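Local coordinates for HTH-type transcriptional regulator LysG (Mycobacterium tuberculosis, PDB 3ISP), which probably switches on expression of the exporter LysE and represses its own expression, as a dimeric DNA-binding regulator of the LysR family, at residues Gln39-Leu44 and Val51-Glu56; Ala12-Val17 and Ile66-Leu71; Arg125-Asp128 and Arg134-Arg137. One frame throughout, in Å; residues are numbered along the deposited sequence.

Contact 1 (Gln39-Leu44 and Val51-Glu56); sequences QRIKSL and VLVVRE
Arg55 passes Ile41 on its way to Glu45, whose OE2 is gripped twice from the 51-56 side: it makes a salt bridge with Arg55 NH1 and accepts a hydrogen bond from Leu52 N. The contact belongs to the winged helix-turn-helix of LysR regulators, where helix 34-48, partly within the predicted DNA-binding motif, packs against the start of the two-stranded wing, strands 53-54 and 60-61. Arginine suits its place because its tip is ionic and its chain long. The bend at chi2 (84°) turns the guanidinium back to the helix, and NH2 comes obliquely to Ile41 CG2 at 3.7 Å. Lys42 points its own charge to a different partner, the carbonyl oxygen of Lys272 in the second subunit, and NZ stays 5.3 Å from Arg55 NH2.

Next to these charged groups the contact is apolar. Both branches of Ile41 meet one methyl, Val53 CG2, with Ile41 CD1 at 4.0 Å from it and Ile41 CG2 at 4.1 Å. The beta-branched valine meets it at about a right angle, with no long chain to order. One helical turn on, Leu44 holds CG anti to its backbone N (chi1 171°), which carries its branch point across Leu52. Leu68 of helix 66-82 touches both leucines, and Leu52 CD1 sits 3.7 Å from Leu44 CG and 4.1 Å from Leu44 CD2.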
loop_
_atom_site.group_PDB
_atom_site.type_symbol
_atom_site.label_atom_id
_atom_site.label_comp_id
_atom_site.label_asym_id
_atom_site.label_seq_id
_atom_site.Cartn_x
_atom_site.Cartn_y
_atom_site.Cartn_z
ATOM N N GLN A 39 10.327 -29.713 -6.535
ATOM C CA GLN A 39 11.756 -29.928 -6.337
ATOM C C GLN A 39 12.528 -28.998 -7.234
ATOM O O GLN A 39 13.654 -28.614 -6.928
ATOM C CB GLN A 39 12.157 -31.363 -6.675
ATOM C CG GLN A 39 11.825 -32.382 -5.614
ATOM C CD GLN A 39 11.744 -33.779 -6.181
ATOM O OE1 GLN A 39 10.794 -34.513 -5.912
ATOM N NE2 GLN A 39 12.732 -34.149 -6.994
ATOM N N ARG A 40 11.930 -28.656 -8.365
ATOM C CA ARG A 40 12.621 -27.822 -9.330
ATOM C C ARG A 40 12.782 -26.419 -8.768
ATOM O O ARG A 40 13.877 -25.852 -8.794
ATOM C CB ARG A 40 11.873 -27.797 -10.654
ATOM C CG ARG A 40 12.707 -27.282 -11.796
ATOM C CD ARG A 40 12.180 -27.826 -13.104
ATOM N NE ARG A 40 12.181 -29.286 -13.127
ATOM C CZ ARG A 40 11.708 -30.008 -14.136
ATOM N NH1 ARG A 40 11.194 -29.400 -15.200
ATOM N NH2 ARG A 40 11.749 -31.336 -14.082
ATOM N N ILE A 41 11.689 -25.874 -8.241
ATOM C CA ILE A 41 11.731 -24.598 -7.546
ATOM C C ILE A 41 12.581 -24.674 -6.269
ATOM O O ILE A 41 13.385 -23.787 -6.002
ATOM C CB ILE A 41 10.312 -24.087 -7.258
ATOM C CG1 ILE A 41 9.719 -23.495 -8.534
ATOM C CG2 ILE A 41 10.323 -23.042 -6.168
ATOM C CD1 ILE A 41 8.325 -22.992 -8.362
ATOM N N LYS A 42 12.409 -25.751 -5.508
ATOM C CA LYS A 42 13.230 -26.035 -4.338
ATOM C C LYS A 42 14.730 -26.081 -4.627
ATOM O O LYS A 42 15.537 -25.517 -3.885
ATOM C CB LYS A 42 12.819 -27.368 -3.723
ATOM C CG LYS A 42 12.171 -27.263 -2.352
ATOM C CD LYS A 42 13.140 -26.692 -1.331
ATOM C CE LYS A 42 12.481 -26.539 0.028
ATOM N NZ LYS A 42 13.043 -25.390 0.811
ATOM N N SER A 43 15.113 -26.776 -5.692
ATOM C CA SER A 43 16.530 -26.954 -5.994
ATOM C C SER A 43 17.108 -25.602 -6.370
ATOM O O SER A 43 18.277 -25.303 -6.103
ATOM C CB SER A 43 16.721 -27.967 -7.129
ATOM O OG SER A 43 17.940 -28.676 -6.974
ATOM N N LEU A 44 16.254 -24.790 -6.983
ATOM C CA LEU A 44 16.597 -23.443 -7.407
ATOM C C LEU A 44 16.644 -22.494 -6.213
ATOM O O LEU A 44 17.505 -21.606 -6.149
ATOM C CB LEU A 44 15.572 -22.964 -8.428
ATOM C CG LEU A 44 15.610 -21.508 -8.868
ATOM C CD1 LEU A 44 16.958 -21.143 -9.450
ATOM C CD2 LEU A 44 14.507 -21.276 -9.872
ATOM N N VAL A 51 14.080 -18.015 -0.552
ATOM C CA VAL A 51 12.764 -18.457 -0.928
ATOM C C VAL A 51 12.354 -17.555 -2.089
ATOM O O VAL A 51 12.607 -16.345 -2.045
ATOM C CB VAL A 51 11.817 -18.375 0.265
ATOM C CG1 VAL A 51 10.369 -18.380 -0.183
ATOM C CG2 VAL A 51 12.106 -19.527 1.206
ATOM N N LEU A 52 11.745 -18.141 -3.126
ATOM C CA LEU A 52 11.497 -17.434 -4.384
ATOM C C LEU A 52 10.022 -17.257 -4.744
ATOM O O LEU A 52 9.661 -16.366 -5.523
ATOM C CB LEU A 52 12.219 -18.131 -5.531
ATOM C CG LEU A 52 13.741 -18.116 -5.441
ATOM C CD1 LEU A 52 14.359 -18.948 -6.545
ATOM C CD2 LEU A 52 14.252 -16.699 -5.494
ATOM N N VAL A 53 9.178 -18.105 -4.173
ATOM C CA VAL A 53 7.760 -18.119 -4.486
ATOM C C VAL A 53 6.939 -18.239 -3.225
ATOM O O VAL A 53 7.112 -19.181 -2.462
ATOM C CB VAL A 53 7.389 -19.356 -5.315
ATOM C CG1 VAL A 53 5.931 -19.281 -5.734
ATOM C CG2 VAL A 53 8.286 -19.488 -6.513
ATOM N N VAL A 54 6.030 -17.302 -3.005
ATOM C CA VAL A 54 5.041 -17.490 -1.962
ATOM C C VAL A 54 4.091 -18.603 -2.424
ATOM O O VAL A 54 3.466 -18.492 -3.479
ATOM C CB VAL A 54 4.257 -16.211 -1.702
ATOM C CG1 VAL A 54 3.694 -16.237 -0.304
ATOM C CG2 VAL A 54 5.151 -15.008 -1.887
ATOM N N ARG A 55 3.993 -19.678 -1.643
ATOM C CA ARG A 55 3.238 -20.859 -2.062
ATOM C C ARG A 55 1.724 -20.673 -2.017
ATOM O O ARG A 55 0.992 -21.435 -2.648
ATOM C CB ARG A 55 3.627 -22.084 -1.227
ATOM C CG ARG A 55 4.711 -22.960 -1.837
ATOM C CD ARG A 55 6.111 -22.451 -1.531
ATOM N NE ARG A 55 7.144 -23.277 -2.151
ATOM C CZ ARG A 55 8.445 -23.019 -2.077
ATOM N NH1 ARG A 55 8.871 -21.955 -1.407
ATOM N NH2 ARG A 55 9.323 -23.827 -2.662
ATOM N N GLU A 56 1.265 -19.655 -1.294
ATOM C CA GLU A 56 -0.155 -19.500 -0.967
ATOM C C GLU A 56 -1.083 -19.148 -2.126
ATOM O O GLU A 56 -0.644 -18.829 -3.236
ATOM C CB GLU A 56 -0.346 -18.423 0.106
ATOM C CG GLU A 56 0.544 -18.543 1.330
ATOM C CD GLU A 56 0.794 -17.191 1.983
ATOM O OE1 GLU A 56 1.066 -16.224 1.237
ATOM O OE2 GLU A 56 0.720 -17.090 3.230
#

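Contact 2 (Ala12-Val17 and Ile66-Leu71); sequences AALAAV and IPLLRL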
loop_
_atom_site.group_PDB
_atom_site.type_symbol
_atom_site.label_atom_id
_atom_site.label_comp_id
_atom_site.label_asym_id
_atom_site.label_seq_id
_atom_site.Cartn_x
_atom_site.Cartn_y
_atom_site.Cartn_z
ATOM N N ALA A 12 12.315 -21.954 -15.684
ATOM C CA ALA A 12 11.093 -22.262 -16.402
ATOM C C ALA A 12 9.996 -22.518 -15.387
ATOM O O ALA A 12 8.914 -21.949 -15.471
ATOM C CB ALA A 12 11.298 -23.476 -17.288
ATOM N N ALA A 13 10.303 -23.372 -14.414
ATOM C CA ALA A 13 9.363 -23.740 -13.364
ATOM C C ALA A 13 8.849 -22.512 -12.617
ATOM O O ALA A 13 7.638 -22.324 -12.460
ATOM C CB ALA A 13 10.024 -24.700 -12.395
ATOM N N LEU A 14 9.787 -21.692 -12.152
ATOM C CA LEU A 14 9.474 -20.460 -11.455
ATOM C C LEU A 14 8.489 -19.630 -12.261
ATOM O O LEU A 14 7.333 -19.437 -11.869
ATOM C CB LEU A 14 10.756 -19.659 -11.262
ATOM C CG LEU A 14 10.636 -18.440 -10.362
ATOM C CD1 LEU A 14 9.994 -18.860 -9.067
ATOM C CD2 LEU A 14 11.985 -17.827 -10.107
ATOM N N ALA A 15 8.976 -19.148 -13.403
ATOM C CA ALA A 15 8.244 -18.230 -14.269
ATOM C C ALA A 15 6.849 -18.738 -14.557
ATOM O O ALA A 15 5.896 -17.956 -14.634
ATOM C CB ALA A 15 9.009 -18.004 -15.571
ATOM N N ALA A 16 6.735 -20.053 -14.706
ATOM C CA ALA A 16 5.453 -20.683 -14.976
ATOM C C ALA A 16 4.575 -20.621 -13.737
ATOM O O ALA A 16 3.398 -20.282 -13.817
ATOM C CB ALA A 16 5.651 -22.113 -15.416
ATOM N N VAL A 17 5.160 -20.926 -12.587
ATOM C CA VAL A 17 4.410 -20.936 -11.342
ATOM C C VAL A 17 3.945 -19.537 -10.947
ATOM O O VAL A 17 2.899 -19.385 -10.323
ATOM C CB VAL A 17 5.228 -21.562 -10.199
ATOM C CG1 VAL A 17 4.524 -21.369 -8.869
ATOM C CG2 VAL A 17 5.443 -23.035 -10.462
ATOM N N ILE A 66 12.113 -11.878 -8.128
ATOM C CA ILE A 66 11.945 -10.974 -9.260
ATOM C C ILE A 66 13.077 -11.119 -10.283
ATOM O O ILE A 66 12.820 -11.391 -11.447
ATOM C CB ILE A 66 11.790 -9.492 -8.819
ATOM C CG1 ILE A 66 10.309 -9.121 -8.665
ATOM C CG2 ILE A 66 12.425 -8.556 -9.833
ATOM C CD1 ILE A 66 9.685 -9.521 -7.347
ATOM N N PRO A 67 14.332 -10.951 -9.851
ATOM C CA PRO A 67 15.453 -11.045 -10.792
ATOM C C PRO A 67 15.523 -12.366 -11.577
ATOM O O PRO A 67 15.882 -12.349 -12.749
ATOM C CB PRO A 67 16.673 -10.891 -9.888
ATOM C CG PRO A 67 16.169 -10.102 -8.726
ATOM C CD PRO A 67 14.777 -10.577 -8.499
ATOM N N LEU A 68 15.193 -13.493 -10.961
ATOM C CA LEU A 68 15.171 -14.748 -11.705
ATOM C C LEU A 68 13.957 -14.829 -12.632
ATOM O O LEU A 68 13.965 -15.559 -13.613
ATOM C CB LEU A 68 15.194 -15.956 -10.764
ATOM C CG LEU A 68 16.169 -15.996 -9.583
ATOM C CD1 LEU A 68 16.286 -17.434 -9.080
ATOM C CD2 LEU A 68 17.540 -15.441 -9.933
ATOM N N LEU A 69 12.904 -14.090 -12.306
ATOM C CA LEU A 69 11.741 -13.998 -13.170
ATOM C C LEU A 69 12.154 -13.375 -14.481
ATOM O O LEU A 69 11.818 -13.865 -15.564
ATOM C CB LEU A 69 10.682 -13.118 -12.531
ATOM C CG LEU A 69 9.627 -13.868 -11.742
ATOM C CD1 LEU A 69 8.415 -12.990 -11.600
ATOM C CD2 LEU A 69 9.284 -15.159 -12.470
ATOM N N ARG A 70 12.874 -12.267 -14.362
ATOM C CA ARG A 70 13.446 -11.572 -15.500
ATOM C C ARG A 70 14.407 -12.501 -16.229
ATOM O O ARG A 70 14.330 -12.660 -17.446
ATOM C CB ARG A 70 14.178 -10.316 -15.026
ATOM C CG ARG A 70 14.817 -9.515 -16.133
ATOM C CD ARG A 70 15.314 -8.167 -15.637
ATOM N NE ARG A 70 16.504 -8.318 -14.810
ATOM C CZ ARG A 70 16.518 -8.188 -13.489
ATOM N NH1 ARG A 70 15.400 -7.883 -12.831
ATOM N NH2 ARG A 70 17.656 -8.353 -12.832
ATOM N N LEU A 71 15.296 -13.124 -15.462
ATOM C CA LEU A 71 16.276 -14.054 -16.002
ATOM C C LEU A 71 15.626 -15.116 -16.879
ATOM O O LEU A 71 16.126 -15.446 -17.952
ATOM C CB LEU A 71 17.040 -14.735 -14.870
ATOM C CG LEU A 71 18.118 -15.717 -15.324
ATOM C CD1 LEU A 71 19.165 -15.003 -16.163
ATOM C CD2 LEU A 71 18.767 -16.392 -14.134
#
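Ala15 and Leu69 mark where two helices pass nearly at right angles: the axes of segments 12-17 and 66-71 approach to 9.0 Å at an angle of 106°, and the CA atoms of Ala15 and Leu69 are only 5.6 Å from each other. Helix 9-20 opens the winged helix-turn-helix domain, whereas helix 66-82 is the long linker helix that in LysR regulators follows the wing and pairs the subunits. Such a close passage calls for a small residue. With only a methyl, set off to the side, Ala15 lets Leu69 CD2 come down onto its CA at 3.7 Å; Ala15 CB is 4.2 Å from Leu69 CD2.

Leu14 fills the flank. With CG anti to the backbone N (chi1 -171°), its branched end extends to the linker helix and crosses both Leu68 and Leu69 at roughly right angles. Its branch carbon CG faces Leu69 CD2 at 4.1 Å. Leucine is apt here, since a flexible branched chain can follow the uneven surface of a crossing helix. Leu68 also touches Leu11 of helix 9-20. Part of the linker helix also meets the second subunit: Arg70 NH2 makes a salt bridge with Glu85 of the second subunit, and Leu71 packs on Leu78 of the second subunit. At the flank of the crossing, Leu14 CD2 rests on the first side-chain carbon of Leu68, CB, at 3.8 Å.

Contact 3 (Arg125-Asp128 and Arg134-Arg137); sequences RIED and RLLR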
loop_
_atom_site.group_PDB
_atom_site.type_symbol
_atom_site.label_atom_id
_atom_site.label_comp_id
_atom_site.label_asym_id
_atom_site.label_seq_id
_atom_site.Cartn_x
_atom_site.Cartn_y
_atom_site.Cartn_z
ATOM N N ARG A 125 1.328 -2.288 -23.079
ATOM C CA ARG A 125 0.725 -1.955 -21.803
ATOM C C ARG A 125 0.852 -0.465 -21.615
ATOM O O ARG A 125 1.925 0.095 -21.809
ATOM C CB ARG A 125 1.493 -2.615 -20.660
ATOM C CG ARG A 125 1.894 -4.052 -20.885
ATOM C CD ARG A 125 0.675 -4.931 -20.899
ATOM N NE ARG A 125 1.029 -6.336 -21.021
ATOM C CZ ARG A 125 1.346 -7.110 -19.992
ATOM N NH1 ARG A 125 1.366 -6.611 -18.765
ATOM N NH2 ARG A 125 1.651 -8.380 -20.198
ATOM N N ILE A 126 -0.230 0.185 -21.218
ATOM C CA ILE A 126 -0.151 1.595 -20.891
ATOM C C ILE A 126 0.132 1.721 -19.415
ATOM O O ILE A 126 -0.733 1.464 -18.590
ATOM C CB ILE A 126 -1.438 2.328 -21.218
ATOM C CG1 ILE A 126 -1.765 2.172 -22.700
ATOM C CG2 ILE A 126 -1.296 3.779 -20.866
ATOM C CD1 ILE A 126 -0.745 2.786 -23.610
ATOM N N GLU A 127 1.352 2.115 -19.085
ATOM C CA GLU A 127 1.761 2.190 -17.702
ATOM C C GLU A 127 2.511 3.487 -17.450
ATOM O O GLU A 127 3.174 4.014 -18.343
ATOM C CB GLU A 127 2.652 0.995 -17.349
ATOM C CG GLU A 127 2.057 -0.367 -17.702
ATOM C CD GLU A 127 0.775 -0.697 -16.936
ATOM O OE1 GLU A 127 0.313 0.143 -16.125
ATOM O OE2 GLU A 127 0.225 -1.802 -17.155
ATOM N N ASP A 128 2.405 4.007 -16.236
ATOM C CA ASP A 128 3.176 5.184 -15.884
ATOM C C ASP A 128 4.626 4.791 -15.576
ATOM O O ASP A 128 5.039 3.653 -15.823
ATOM C CB ASP A 128 2.525 5.984 -14.734
ATOM C CG ASP A 128 2.404 5.188 -13.416
ATOM O OD1 ASP A 128 3.164 4.215 -13.164
ATOM O OD2 ASP A 128 1.534 5.572 -12.607
ATOM N N ARG A 134 8.417 -1.707 -12.903
ATOM C CA ARG A 134 8.123 -3.011 -12.312
ATOM C C ARG A 134 8.120 -4.106 -13.378
ATOM O O ARG A 134 8.780 -5.133 -13.232
ATOM C CB ARG A 134 6.780 -3.008 -11.573
ATOM C CG ARG A 134 6.508 -4.312 -10.817
ATOM C CD ARG A 134 5.075 -4.422 -10.308
ATOM N NE ARG A 134 4.968 -5.331 -9.163
ATOM C CZ ARG A 134 3.853 -5.969 -8.804
ATOM N NH1 ARG A 134 2.738 -5.817 -9.509
ATOM N NH2 ARG A 134 3.856 -6.771 -7.744
ATOM N N LEU A 135 7.369 -3.873 -14.447
ATOM C CA LEU A 135 7.251 -4.830 -15.537
ATOM C C LEU A 135 8.601 -5.104 -16.206
ATOM O O LEU A 135 8.822 -6.180 -16.769
ATOM C CB LEU A 135 6.230 -4.333 -16.561
ATOM C CG LEU A 135 4.855 -3.976 -15.993
ATOM C CD1 LEU A 135 3.981 -3.297 -17.037
ATOM C CD2 LEU A 135 4.165 -5.213 -15.443
ATOM N N LEU A 136 9.503 -4.133 -16.155
ATOM C CA LEU A 136 10.849 -4.364 -16.660
ATOM C C LEU A 136 11.629 -5.272 -15.718
ATOM O O LEU A 136 12.181 -6.278 -16.145
ATOM C CB LEU A 136 11.599 -3.052 -16.865
ATOM C CG LEU A 136 11.206 -2.233 -18.084
ATOM C CD1 LEU A 136 12.232 -1.131 -18.294
ATOM C CD2 LEU A 136 11.117 -3.121 -19.310
ATOM N N ARG A 137 11.678 -4.909 -14.443
ATOM C CA ARG A 137 12.323 -5.747 -13.448
ATOM C C ARG A 137 11.820 -7.181 -13.509
ATOM O O ARG A 137 12.609 -8.120 -13.432
ATOM C CB ARG A 137 12.093 -5.191 -12.045
ATOM C CG ARG A 137 13.064 -4.096 -11.647
ATOM C CD ARG A 137 12.945 -3.754 -10.176
ATOM N NE ARG A 137 11.550 -3.562 -9.782
ATOM C CZ ARG A 137 10.912 -2.396 -9.815
ATOM N NH1 ARG A 137 11.543 -1.297 -10.227
ATOM N NH2 ARG A 137 9.641 -2.330 -9.435
#
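Leu135 has the most surface buried in this contact, and its CD1 methyl lies against the chains of Glu127 and, more loosely, Arg125. All three belong to the LysR substrate-binding domain, where strand 120-126 at one border of the sheet leads into helix 129-137 and on to strand 143-146, a beta-alpha-beta crossover. The side chain of Leu135 leaves the helix toward the strand end, and its CD1 does all the touching. Glu127 crosses it at about a right angle: chi1 of -52° brings CG to 3.6 Å from Leu135 CD1, and the bend at chi2 (-63°) folds the carboxylate back, so that OE2 comes to 4.0 Å from the same methyl. Arg125 adds a looser touch, its CG 4.4 Å from Leu135 CD1, while its guanidinium turns to a salt bridge with Asp123. Val140 touches both Arg125 and Leu135. At the end of 125-128, Asp128 is the N-cap of helix 129-137, its OD1 accepting from His131 N.

Long charged residues suit a partly exposed place like this because their methylenes can shelter a leucine while their ends stay polar. The contact thus rests mainly on van der Waals packing of Leu135 CD1 against methylenes, and so little apolar surface, with a carboxylate beside it, is consistent with a modest surface contact.

In the fold
Contact 1 lies in the winged helix-turn-helix, and contact 2 ties that domain to the linker helix; their centres lie 10 Å apart. Along the chain, 12-17 comes first, then both halves of contact 1, then 66-71, so contact 2 closes around contact 1 and the two form a continuous apolar core, in which Ile41 meets Val17. Contact 3 follows later, in the substrate-binding domain, its centre about 17 Å from that of contact 2 and 25 Å from that of contact 1. A probable hydrogen bond from Arg70 NH1 to Arg137 O, 2.9 Å, joins the linker helix to helix 129-137. The regulatory domain thereby meets the start of the linker helix of the same subunit.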